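Local coordinates for protein UL37 (Suid herpesvirus 1, PDB 4K70) that forms part of the inner tegument of the herpesvirus particle, probably controls intracellular viral trafficking, and binds metal ions such as calcium, at residues N189-M201 and L213-D225. Numbering follows the deposited sequence.
With NA (sodium ion), chain T.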
# COMPACT_ATOMS: atom_id res chain seq x y z
N ASN A 189 4.14 -0.84 5.07
CA ASN A 189 3.15 -1.86 5.46
C ASN A 189 3.73 -3.22 5.90
O ASN A 189 3.19 -3.89 6.79
CB ASN A 189 2.14 -2.10 4.33
CG ASN A 189 1.12 -0.99 4.22
OD1 ASN A 189 0.73 -0.40 5.22
ND2 ASN A 189 0.69 -0.70 3.01
N TRP A 190 4.82 -3.62 5.24
CA TRP A 190 5.42 -4.93 5.46
C TRP A 190 5.80 -5.13 6.93
O TRP A 190 5.85 -6.26 7.41
CB TRP A 190 6.67 -5.08 4.58
CG TRP A 190 7.70 -4.08 4.95
CD1 TRP A 190 7.82 -2.82 4.46
CD2 TRP A 190 8.72 -4.23 5.94
NE1 TRP A 190 8.87 -2.18 5.07
CE2 TRP A 190 9.44 -3.03 5.99
CE3 TRP A 190 9.10 -5.28 6.79
CZ2 TRP A 190 10.52 -2.83 6.85
CZ3 TRP A 190 10.17 -5.08 7.65
CH2 TRP A 190 10.87 -3.87 7.67
N ALA A 191 6.02 -4.04 7.65
CA ALA A 191 6.55 -4.10 9.01
C ALA A 191 5.52 -4.53 10.05
O ALA A 191 5.88 -4.99 11.14
CB ALA A 191 7.17 -2.77 9.39
N LEU A 192 4.23 -4.36 9.74
CA LEU A 192 3.18 -4.64 10.72
C LEU A 192 3.19 -6.11 11.21
O LEU A 192 3.24 -6.36 12.42
CB LEU A 192 1.80 -4.23 10.18
CG LEU A 192 0.58 -4.63 11.02
CD1 LEU A 192 0.66 -4.00 12.41
CD2 LEU A 192 -0.71 -4.25 10.30
N PRO A 193 3.16 -7.08 10.29
CA PRO A 193 3.20 -8.50 10.67
C PRO A 193 4.47 -8.87 11.45
O PRO A 193 4.45 -9.75 12.31
CB PRO A 193 3.23 -9.23 9.33
CG PRO A 193 2.64 -8.29 8.36
CD PRO A 193 2.93 -6.90 8.85
N LEU A 194 5.58 -8.21 11.12
CA LEU A 194 6.83 -8.42 11.85
C LEU A 194 6.70 -7.91 13.28
O LEU A 194 7.03 -8.62 14.22
CB LEU A 194 8.01 -7.74 11.13
CG LEU A 194 9.30 -7.64 11.94
CD1 LEU A 194 9.77 -9.02 12.38
CD2 LEU A 194 10.42 -6.93 11.15
N ALA A 195 6.24 -6.67 13.44
CA ALA A 195 6.01 -6.08 14.76
C ALA A 195 5.03 -6.93 15.60
O ALA A 195 5.25 -7.16 16.79
CB ALA A 195 5.47 -4.66 14.64
N LEU A 196 3.96 -7.38 14.97
CA LEU A 196 2.99 -8.24 15.66
C LEU A 196 3.61 -9.56 16.12
O LEU A 196 3.34 -10.01 17.23
CB LEU A 196 1.76 -8.48 14.79
CG LEU A 196 0.87 -7.24 14.60
CD1 LEU A 196 -0.17 -7.43 13.51
CD2 LEU A 196 0.22 -6.84 15.92
N ALA A 197 4.44 -10.17 15.28
CA ALA A 197 5.07 -11.43 15.68
C ALA A 197 6.08 -11.23 16.81
O ALA A 197 6.19 -12.05 17.72
CB ALA A 197 5.72 -12.13 14.47
N VAL A 198 6.83 -10.13 16.73
CA VAL A 198 7.77 -9.78 17.78
C VAL A 198 7.07 -9.64 19.12
O VAL A 198 7.56 -10.12 20.14
CB VAL A 198 8.56 -8.49 17.45
CG1 VAL A 198 9.50 -8.13 18.60
CG2 VAL A 198 9.35 -8.68 16.17
N ARG A 199 5.91 -8.99 19.13
CA ARG A 199 5.17 -8.86 20.38
C ARG A 199 4.84 -10.20 21.02
O ARG A 199 4.90 -10.33 22.24
CB ARG A 199 3.92 -8.01 20.20
CG ARG A 199 4.29 -6.55 20.01
CD ARG A 199 3.17 -5.60 20.34
NE ARG A 199 3.67 -4.23 20.32
CZ ARG A 199 2.91 -3.14 20.38
NH1 ARG A 199 1.59 -3.26 20.46
NH2 ARG A 199 3.47 -1.94 20.35
N GLN A 200 4.51 -11.20 20.20
CA GLN A 200 4.22 -12.55 20.71
C GLN A 200 5.49 -13.24 21.20
O GLN A 200 5.49 -13.90 22.23
CB GLN A 200 3.54 -13.41 19.64
CG GLN A 200 2.18 -12.89 19.19
CD GLN A 200 1.19 -12.82 20.33
OE1 GLN A 200 1.34 -12.04 21.27
NE2 GLN A 200 0.16 -13.66 20.27
N MET A 201 6.57 -13.11 20.43
CA MET A 201 7.84 -13.69 20.84
C MET A 201 8.29 -13.15 22.21
O MET A 201 8.91 -13.86 22.99
CB MET A 201 8.92 -13.41 19.80
CG MET A 201 10.29 -13.94 20.17
SD MET A 201 11.53 -13.64 18.89
CE MET A 201 11.71 -11.85 18.95
N LEU A 213 8.41 -20.76 18.54
CA LEU A 213 7.87 -20.97 17.19
C LEU A 213 7.66 -19.63 16.49
O LEU A 213 7.98 -19.48 15.32
CB LEU A 213 6.57 -21.80 17.24
CG LEU A 213 6.77 -23.27 17.63
CD1 LEU A 213 5.43 -24.03 17.91
CD2 LEU A 213 7.60 -23.97 16.56
N PHE A 214 7.14 -18.65 17.23
CA PHE A 214 7.00 -17.30 16.70
C PHE A 214 8.34 -16.74 16.22
O PHE A 214 8.41 -16.13 15.16
CB PHE A 214 6.35 -16.35 17.72
CG PHE A 214 4.86 -16.29 17.63
CD1 PHE A 214 4.24 -15.67 16.54
CD2 PHE A 214 4.06 -16.87 18.61
CE1 PHE A 214 2.86 -15.63 16.45
CE2 PHE A 214 2.67 -16.81 18.53
CZ PHE A 214 2.07 -16.19 17.44
N ALA A 215 9.40 -16.95 17.00
CA ALA A 215 10.74 -16.51 16.60
C ALA A 215 11.14 -17.11 15.26
O ALA A 215 11.72 -16.42 14.42
CB ALA A 215 11.77 -16.88 17.66
N LEU A 216 10.81 -18.38 15.06
CA LEU A 216 11.10 -19.04 13.80
C LEU A 216 10.31 -18.43 12.65
O LEU A 216 10.85 -18.24 11.57
CB LEU A 216 10.85 -20.54 13.88
CG LEU A 216 11.80 -21.28 14.82
CD1 LEU A 216 11.57 -22.80 14.75
CD2 LEU A 216 13.23 -20.91 14.49
N THR A 217 9.04 -18.12 12.88
CA THR A 217 8.28 -17.45 11.82
C THR A 217 8.93 -16.11 11.44
O THR A 217 8.94 -15.73 10.26
CB THR A 217 6.78 -17.22 12.18
OG1 THR A 217 6.66 -16.20 13.18
CG2 THR A 217 6.11 -18.53 12.66
N ILE A 218 9.48 -15.42 12.42
CA ILE A 218 10.12 -14.12 12.17
C ILE A 218 11.42 -14.32 11.39
O ILE A 218 11.70 -13.61 10.42
CB ILE A 218 10.41 -13.37 13.48
CG1 ILE A 218 9.09 -12.96 14.15
CG2 ILE A 218 11.27 -12.13 13.21
CD1 ILE A 218 9.24 -12.58 15.62
N ALA A 219 12.22 -15.29 11.81
CA ALA A 219 13.47 -15.58 11.11
C ALA A 219 13.17 -15.90 9.65
O ALA A 219 13.84 -15.40 8.75
CB ALA A 219 14.21 -16.73 11.79
N ASP A 220 12.13 -16.71 9.43
CA ASP A 220 11.79 -17.19 8.08
C ASP A 220 11.11 -16.16 7.16
O ASP A 220 11.37 -16.14 5.97
CB ASP A 220 10.93 -18.46 8.16
CG ASP A 220 11.72 -19.65 8.67
OD1 ASP A 220 12.96 -19.52 8.81
OD2 ASP A 220 11.12 -20.71 8.93
N GLU A 221 10.24 -15.32 7.71
CA GLU A 221 9.49 -14.35 6.92
C GLU A 221 10.29 -13.08 6.69
O GLU A 221 10.17 -12.42 5.67
CB GLU A 221 8.18 -13.98 7.62
CG GLU A 221 7.25 -15.15 7.97
CD GLU A 221 6.22 -15.44 6.90
OE1 GLU A 221 6.40 -14.97 5.76
OE2 GLU A 221 5.23 -16.15 7.20
N PHE A 222 11.11 -12.72 7.67
CA PHE A 222 11.74 -11.40 7.65
C PHE A 222 13.26 -11.32 7.64
O PHE A 222 13.81 -10.25 7.37
CB PHE A 222 11.18 -10.55 8.79
CG PHE A 222 9.69 -10.36 8.72
CD1 PHE A 222 9.15 -9.43 7.84
CD2 PHE A 222 8.83 -11.10 9.51
CE1 PHE A 222 7.79 -9.25 7.76
CE2 PHE A 222 7.46 -10.91 9.44
CZ PHE A 222 6.94 -9.99 8.56
N PHE A 223 13.94 -12.41 7.95
CA PHE A 223 15.39 -12.33 8.04
C PHE A 223 16.12 -13.29 7.12
O PHE A 223 17.27 -13.05 6.77
CB PHE A 223 15.87 -12.48 9.49
CG PHE A 223 15.53 -11.30 10.36
CD1 PHE A 223 14.29 -11.22 10.98
CD2 PHE A 223 16.43 -10.25 10.52
CE1 PHE A 223 13.97 -10.13 11.77
CE2 PHE A 223 16.12 -9.16 11.31
CZ PHE A 223 14.88 -9.09 11.94
N HIS A 224 15.43 -14.35 6.71
CA HIS A 224 16.01 -15.42 5.90
C HIS A 224 17.39 -15.83 6.40
O HIS A 224 17.51 -16.51 7.42
CB HIS A 224 16.06 -15.04 4.42
CG HIS A 224 14.70 -14.89 3.80
ND1 HIS A 224 14.14 -15.85 2.98
CD2 HIS A 224 13.80 -13.88 3.87
CE1 HIS A 224 12.95 -15.45 2.58
NE2 HIS A 224 12.72 -14.25 3.10
N ASP A 225 18.43 -15.39 5.70
CA ASP A 225 19.79 -15.80 6.03
C ASP A 225 20.57 -14.72 6.79
O ASP A 225 21.70 -14.94 7.20
CB ASP A 225 20.56 -16.21 4.78
CG ASP A 225 20.24 -17.62 4.34
OD1 ASP A 225 19.98 -18.48 5.21
OD2 ASP A 225 20.25 -17.88 3.12
NA NA T . -0.23 -15.60 21.29
O HOH W 1 -2.49 -15.85 22.27
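Phe214 O, the carbonyl of the residue whose ring packs on Gln200, accepts two bonds: Thr217 OG1 at 2.6 Å, with a C=O...OG1 angle of 127°, and Ile218 N at 3.0 Å. The hydroxyl of Thr217 is thus spent within its own helix, and the side chains that meet across the pair do so mainly through carbon and sulfur. That interface joins successive helices 191-201 and 208-223 in an antiparallel alpha-alpha hairpin of the mostly helical N-terminal half of UL37; the short segment axes approach to 8.6 Å, with N-to-C directions 153° apart. At its centre Ile218 is a knob seated in a hole formed by Leu194, Ala197, Val198 and Met201. Evidence for a tight fit is Ile218 CG1 against Ala197 CB at 3.5 Å, closer than usual for two carbons, while CD1 reaches the helix backbone between Ala197 and Val198. Two CH-pi contacts flank this knob. Gln200 CB stands over the centre of the Phe214 ring, 3.5 Å from its centroid and nearly on the ring normal; toward the other end, Leu194 CB sits over the Phe222 ring, also 3.5 Å from its centroid. Because Leu194 CG is anti to the backbone N (chi1 168°), CD1 continues past that ring to Ile218 CG2. Met201 closes the Phe214 end, its SD 3.5 Å from Ala215 CB, and its side chain also touches Leu231 and Gln234 of helix 229-240. Helix 144-149 covers Leu194, Val198 and Phe223 through Val147, Leu148 and Ala144. Near the Phe222 end, Pro193 CB meets the edge of that ring, near its plane, 3.9 Å from CZ.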